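Local structure of envelopment polyprotein (Bovine Schmallenberg virus BH80/Germany/2011, 7A56) at the interface of chains A and B. The protein drives fusion of the viral and host membranes during orthobunyavirus entry as a class II fusion glycoprotein, Gc, seen here in its postfusion trimer. Sequence-based numbering; all coordinates share one arbitrary frame. Chains: chain A/B, Envelopment polyprotein.

Contact 1: the interface of chains A and B. Residues chain A 56, 78-80; chain B 217, 220, 229, 231.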
loop_
_atom_site.group_PDB
_atom_site.type_symbol
_atom_site.label_atom_id
_atom_site.label_comp_id
_atom_site.label_asym_id
_atom_site.label_seq_id
_atom_site.Cartn_x
_atom_site.Cartn_y
_atom_site.Cartn_z
ATOM N N TYR A 56 24.128 -10.145 13.777
ATOM C CA TYR A 56 23.946 -8.701 13.757
ATOM C C TYR A 56 24.769 -8.031 14.872
ATOM O O TYR A 56 24.742 -8.460 16.032
ATOM C CB TYR A 56 22.459 -8.364 13.895
ATOM C CG TYR A 56 22.133 -6.899 13.656
ATOM C CD1 TYR A 56 21.948 -6.407 12.346
ATOM C CD2 TYR A 56 22.103 -5.994 14.719
ATOM C CE1 TYR A 56 21.677 -5.073 12.119
ATOM C CE2 TYR A 56 21.820 -4.625 14.511
ATOM C CZ TYR A 56 21.608 -4.175 13.219
ATOM O OH TYR A 56 21.327 -2.864 12.979
ATOM N N HIS A 78 20.208 -1.767 19.625
ATOM C CA HIS A 78 18.958 -2.056 18.917
ATOM C C HIS A 78 19.242 -3.060 17.814
ATOM O O HIS A 78 20.380 -3.174 17.333
ATOM C CB HIS A 78 18.336 -0.794 18.304
ATOM C CG HIS A 78 19.327 0.059 17.566
ATOM N ND1 HIS A 78 19.932 1.170 18.132
ATOM C CD2 HIS A 78 19.868 -0.068 16.334
ATOM C CE1 HIS A 78 20.793 1.694 17.276
ATOM N NE2 HIS A 78 20.775 0.963 16.176
ATOM N N ILE A 79 18.175 -3.733 17.351
ATOM C CA ILE A 79 18.286 -4.738 16.316
ATOM C C ILE A 79 17.025 -4.674 15.457
ATOM O O ILE A 79 15.934 -4.464 16.007
ATOM C CB ILE A 79 18.461 -6.162 16.899
ATOM C CG1 ILE A 79 18.510 -7.231 15.807
ATOM C CG2 ILE A 79 17.387 -6.521 17.926
ATOM C CD1 ILE A 79 18.903 -8.602 16.341
ATOM N N PRO A 80 17.144 -4.808 14.130
ATOM C CA PRO A 80 15.936 -4.801 13.266
ATOM C C PRO A 80 14.961 -5.880 13.662
ATOM O O PRO A 80 15.369 -7.010 13.955
ATOM C CB PRO A 80 16.497 -5.076 11.864
ATOM C CG PRO A 80 17.927 -4.469 11.949
ATOM C CD PRO A 80 18.404 -4.842 13.342
ATOM N N VAL B 217 19.715 -2.984 5.731
ATOM C CA VAL B 217 19.259 -3.207 7.111
ATOM C C VAL B 217 19.977 -4.386 7.775
ATOM O O VAL B 217 20.181 -4.374 8.995
ATOM C CB VAL B 217 17.717 -3.365 7.112
ATOM C CG1 VAL B 217 17.293 -4.634 6.384
ATOM C CG2 VAL B 217 17.117 -3.440 8.580
ATOM N N PRO B 220 25.143 -3.214 9.186
ATOM C CA PRO B 220 25.626 -1.881 9.587
ATOM C C PRO B 220 27.017 -1.615 9.045
ATOM O O PRO B 220 27.780 -2.543 8.753
ATOM C CB PRO B 220 25.652 -1.969 11.117
ATOM C CG PRO B 220 24.594 -2.989 11.467
ATOM C CD PRO B 220 24.732 -4.025 10.363
ATOM N N ASP B 229 24.148 2.613 11.079
ATOM C CA ASP B 229 23.202 1.567 10.614
ATOM C C ASP B 229 21.937 2.233 10.091
ATOM O O ASP B 229 21.606 3.376 10.449
ATOM C CB ASP B 229 22.867 0.508 11.695
ATOM C CG ASP B 229 22.012 1.037 12.871
ATOM O OD1 ASP B 229 20.853 1.444 12.672
ATOM O OD2 ASP B 229 22.495 1.016 14.050
ATOM N N GLN B 231 17.828 1.715 10.277
ATOM C CA GLN B 231 16.639 1.040 10.771
ATOM C C GLN B 231 15.479 1.408 9.839
ATOM O O GLN B 231 15.310 2.579 9.468
ATOM C CB GLN B 231 16.347 1.476 12.225
ATOM C CG GLN B 231 17.465 1.126 13.187
ATOM C CD GLN B 231 17.764 -0.366 13.211
ATOM O OE1 GLN B 231 16.832 -1.207 13.340
ATOM N NE2 GLN B 231 19.068 -0.719 13.073
HETATM O O HOH W 1 20.579 -2.192 10.418
#
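A:His78 and B:Asp229 meet between two protomers of the class II fusion protein Gc, each side chain projecting from a strand, 70-80 in chain A and 226-231 in chain B. The polar bonds form a chain. The imidazole NE2 of A:His78 donates to the carboxylate OD2 of B:Asp229 at 2.7 Å, nearly straight at 165°; the oxygen lies close to the ring plane and is met on its syn side, from somewhat out of the carboxylate plane, the ring and carboxylate being steeply turned against each other. With chi1 at 46°, CG of A:His78 sits between backbone N and carbonyl carbon, which turns the ring edge toward the carboxylate. The pairing would probably favour a protonated imidazole. OD1 of the same carboxylate takes the amide NE2 of B:Gln231 from above the carboxylate plane, at 2.8 Å. That NE2 also donates to the phenol OH of A:Tyr56 at 3.1 Å, a more bent bond, with the oxygen in the amide plane. Two acceptors in its plane thus fix the rotation of the amide, whose chain bends at chi2 (-58°) to bring its NE2 beside the A:His78 ring and up to A:Tyr56 OH. Through water, the same phenol oxygen reaches the backbone O of B:Val217: water 1 lies in the ring plane at the edge of A:Tyr56, 2.8 Å from OH, and 2.6 Å from B:Val217 O. Apolar packing flanks these bonds. CG of B:Pro220 lies 3.6 Å from CE1 of A:Tyr56, while A:Pro80 places CD over one ring face, near the rim. A:Pro80 also sets CG 3.6 Å from CG2 of B:Val217, the side chains running past one another in opposite directions.

Contact 2: the interface of chains A and B. Residues chain A 253, 262-263, 303, 306; chain B 258-261.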
loop_
_atom_site.group_PDB
_atom_site.type_symbol
_atom_site.label_atom_id
_atom_site.label_comp_id
_atom_site.label_asym_id
_atom_site.label_seq_id
_atom_site.Cartn_x
_atom_site.Cartn_y
_atom_site.Cartn_z
ATOM N N ASP A 253 -5.647 -8.986 -10.827
ATOM C CA ASP A 253 -6.943 -8.556 -11.394
ATOM C C ASP A 253 -8.143 -9.412 -11.023
ATOM O O ASP A 253 -8.495 -10.295 -11.816
ATOM C CB ASP A 253 -6.847 -8.569 -12.936
ATOM C CG ASP A 253 -6.627 -7.173 -13.507
ATOM O OD1 ASP A 253 -6.476 -6.301 -12.615
ATOM O OD2 ASP A 253 -6.633 -6.950 -14.779
ATOM N N LYS A 262 -14.585 -7.750 -16.826
ATOM C CA LYS A 262 -13.963 -8.806 -17.654
ATOM C C LYS A 262 -12.507 -9.059 -17.230
ATOM O O LYS A 262 -11.544 -8.744 -17.923
ATOM C CB LYS A 262 -14.061 -8.477 -19.143
ATOM C CG LYS A 262 -15.508 -8.325 -19.590
ATOM C CD LYS A 262 -15.504 -8.032 -21.093
ATOM C CE LYS A 262 -16.814 -8.378 -21.681
ATOM N NZ LYS A 262 -16.549 -8.559 -23.178
ATOM N N LYS A 263 -12.379 -9.738 -16.094
ATOM C CA LYS A 263 -11.102 -10.090 -15.483
ATOM C C LYS A 263 -11.388 -11.320 -14.610
ATOM O O LYS A 263 -12.494 -11.869 -14.648
ATOM C CB LYS A 263 -10.522 -8.867 -14.750
ATOM C CG LYS A 263 -11.236 -8.543 -13.440
ATOM C CD LYS A 263 -10.837 -7.199 -12.875
ATOM C CE LYS A 263 -11.540 -6.954 -11.488
ATOM N NZ LYS A 263 -11.197 -5.528 -11.107
ATOM N N SER A 303 -14.378 -14.496 -18.072
ATOM C CA SER A 303 -12.991 -14.122 -18.329
ATOM C C SER A 303 -12.010 -14.960 -17.498
ATOM O O SER A 303 -10.988 -14.458 -17.040
ATOM C CB SER A 303 -12.810 -12.618 -18.083
ATOM O OG SER A 303 -11.522 -12.207 -18.538
ATOM N N SER A 306 -8.155 -15.000 -17.501
ATOM C CA SER A 306 -7.423 -14.061 -16.642
ATOM C C SER A 306 -6.943 -14.722 -15.359
ATOM O O SER A 306 -5.837 -14.432 -14.859
ATOM C CB SER A 306 -8.326 -12.881 -16.297
ATOM O OG SER A 306 -8.704 -12.216 -17.490
ATOM N N GLY B 258 -4.455 -9.664 -20.736
ATOM C CA GLY B 258 -5.524 -10.645 -20.829
ATOM C C GLY B 258 -6.865 -10.225 -20.260
ATOM O O GLY B 258 -7.866 -10.909 -20.498
ATOM N N SER B 259 -6.922 -9.168 -19.479
ATOM C CA SER B 259 -8.167 -8.643 -18.915
ATOM C C SER B 259 -8.698 -7.577 -19.861
ATOM O O SER B 259 -7.926 -6.756 -20.376
ATOM C CB SER B 259 -7.923 -8.015 -17.527
ATOM O OG SER B 259 -7.551 -9.027 -16.604
ATOM N N THR B 260 -10.009 -7.612 -20.127
ATOM C CA THR B 260 -10.597 -6.651 -21.070
ATOM C C THR B 260 -11.727 -5.853 -20.404
ATOM O O THR B 260 -12.749 -5.519 -21.024
ATOM C CB THR B 260 -11.073 -7.365 -22.330
ATOM O OG1 THR B 260 -12.018 -8.363 -21.960
ATOM C CG2 THR B 260 -9.870 -8.045 -23.098
ATOM N N ALA B 261 -11.549 -5.508 -19.117
ATOM C CA ALA B 261 -12.560 -4.720 -18.427
ATOM C C ALA B 261 -12.606 -3.338 -19.057
ATOM O O ALA B 261 -11.631 -2.930 -19.703
ATOM C CB ALA B 261 -12.232 -4.637 -16.921
HETATM O O HOH W 2 -10.900 -10.850 -20.633
#
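Water 2 is gripped from both chains: the hydroxyl OG of A:Ser303 lies 2.6 Å from it, and on the partner side the backbone O of B:Gly258 and the hydroxyl OG1 of B:Thr260 each lie 3.0 Å away. The backbone O of A:Lys262 is a weak further neighbour. The water thereby ties the loop of residues 258-261 of chain B, in this class II fusion protein, to the turn before helix 305-308 of chain A. OG1 of B:Thr260 points at the water because it stands between backbone N and carbonyl carbon (chi1 58°). The same oxygen lies near CB and CD of A:Lys262, whose extended aliphatic chain passes obliquely by the threonine. Direct bonds flank the water. The backbone N of B:Thr260 donates to A:Lys262 O at 2.9 Å, approaching nearly along the C=O axis, so this bond joins the two loops main chain to main chain. One residue earlier, the hydroxyl OG of B:Ser259 donates to the carboxylate OD2 of A:Asp253 at 2.9 Å, meeting the anti lone pair of OD2, away from OD1. With chi1 at -67°, this OG is opposite its carbonyl carbon and beside its backbone N, and it also comes near CB of A:Lys263 and OG of A:Ser306. B:Ser259 is thus wedged among A:Asp253, A:Lys263 and A:Ser306, with A:Lys262 O near its CB, and 40 Å² of its surface is hidden by chain A. Behind the water, A:Ser303 OG and A:Ser306 OG are hydrogen-bonded at 3.0 Å, a second-shell link that may steady the water's chain A partner. From there A:Ser306 OG lies 3.4 Å from the carbonyl O of B:Gly258.

The C-alpha centres of contact 1 and contact 2 lie about 43 Å apart along the elongated protomers, and the contacts share no residues. Contact 1 joins strand 70-80 of A to strand 226-231 of B, with loop residues of both chains beside them, whereas contact 2 brings together mainly loops and the short helix 305-308, with more backbone and water involved. Both join the same two chains, but each uses different segments of A and B, as expected for neighbours in a trimer rather than a two-fold dimer. Repeated around the three copies, such contacts would hold neighbouring protomers together at well-separated points in the postfusion state.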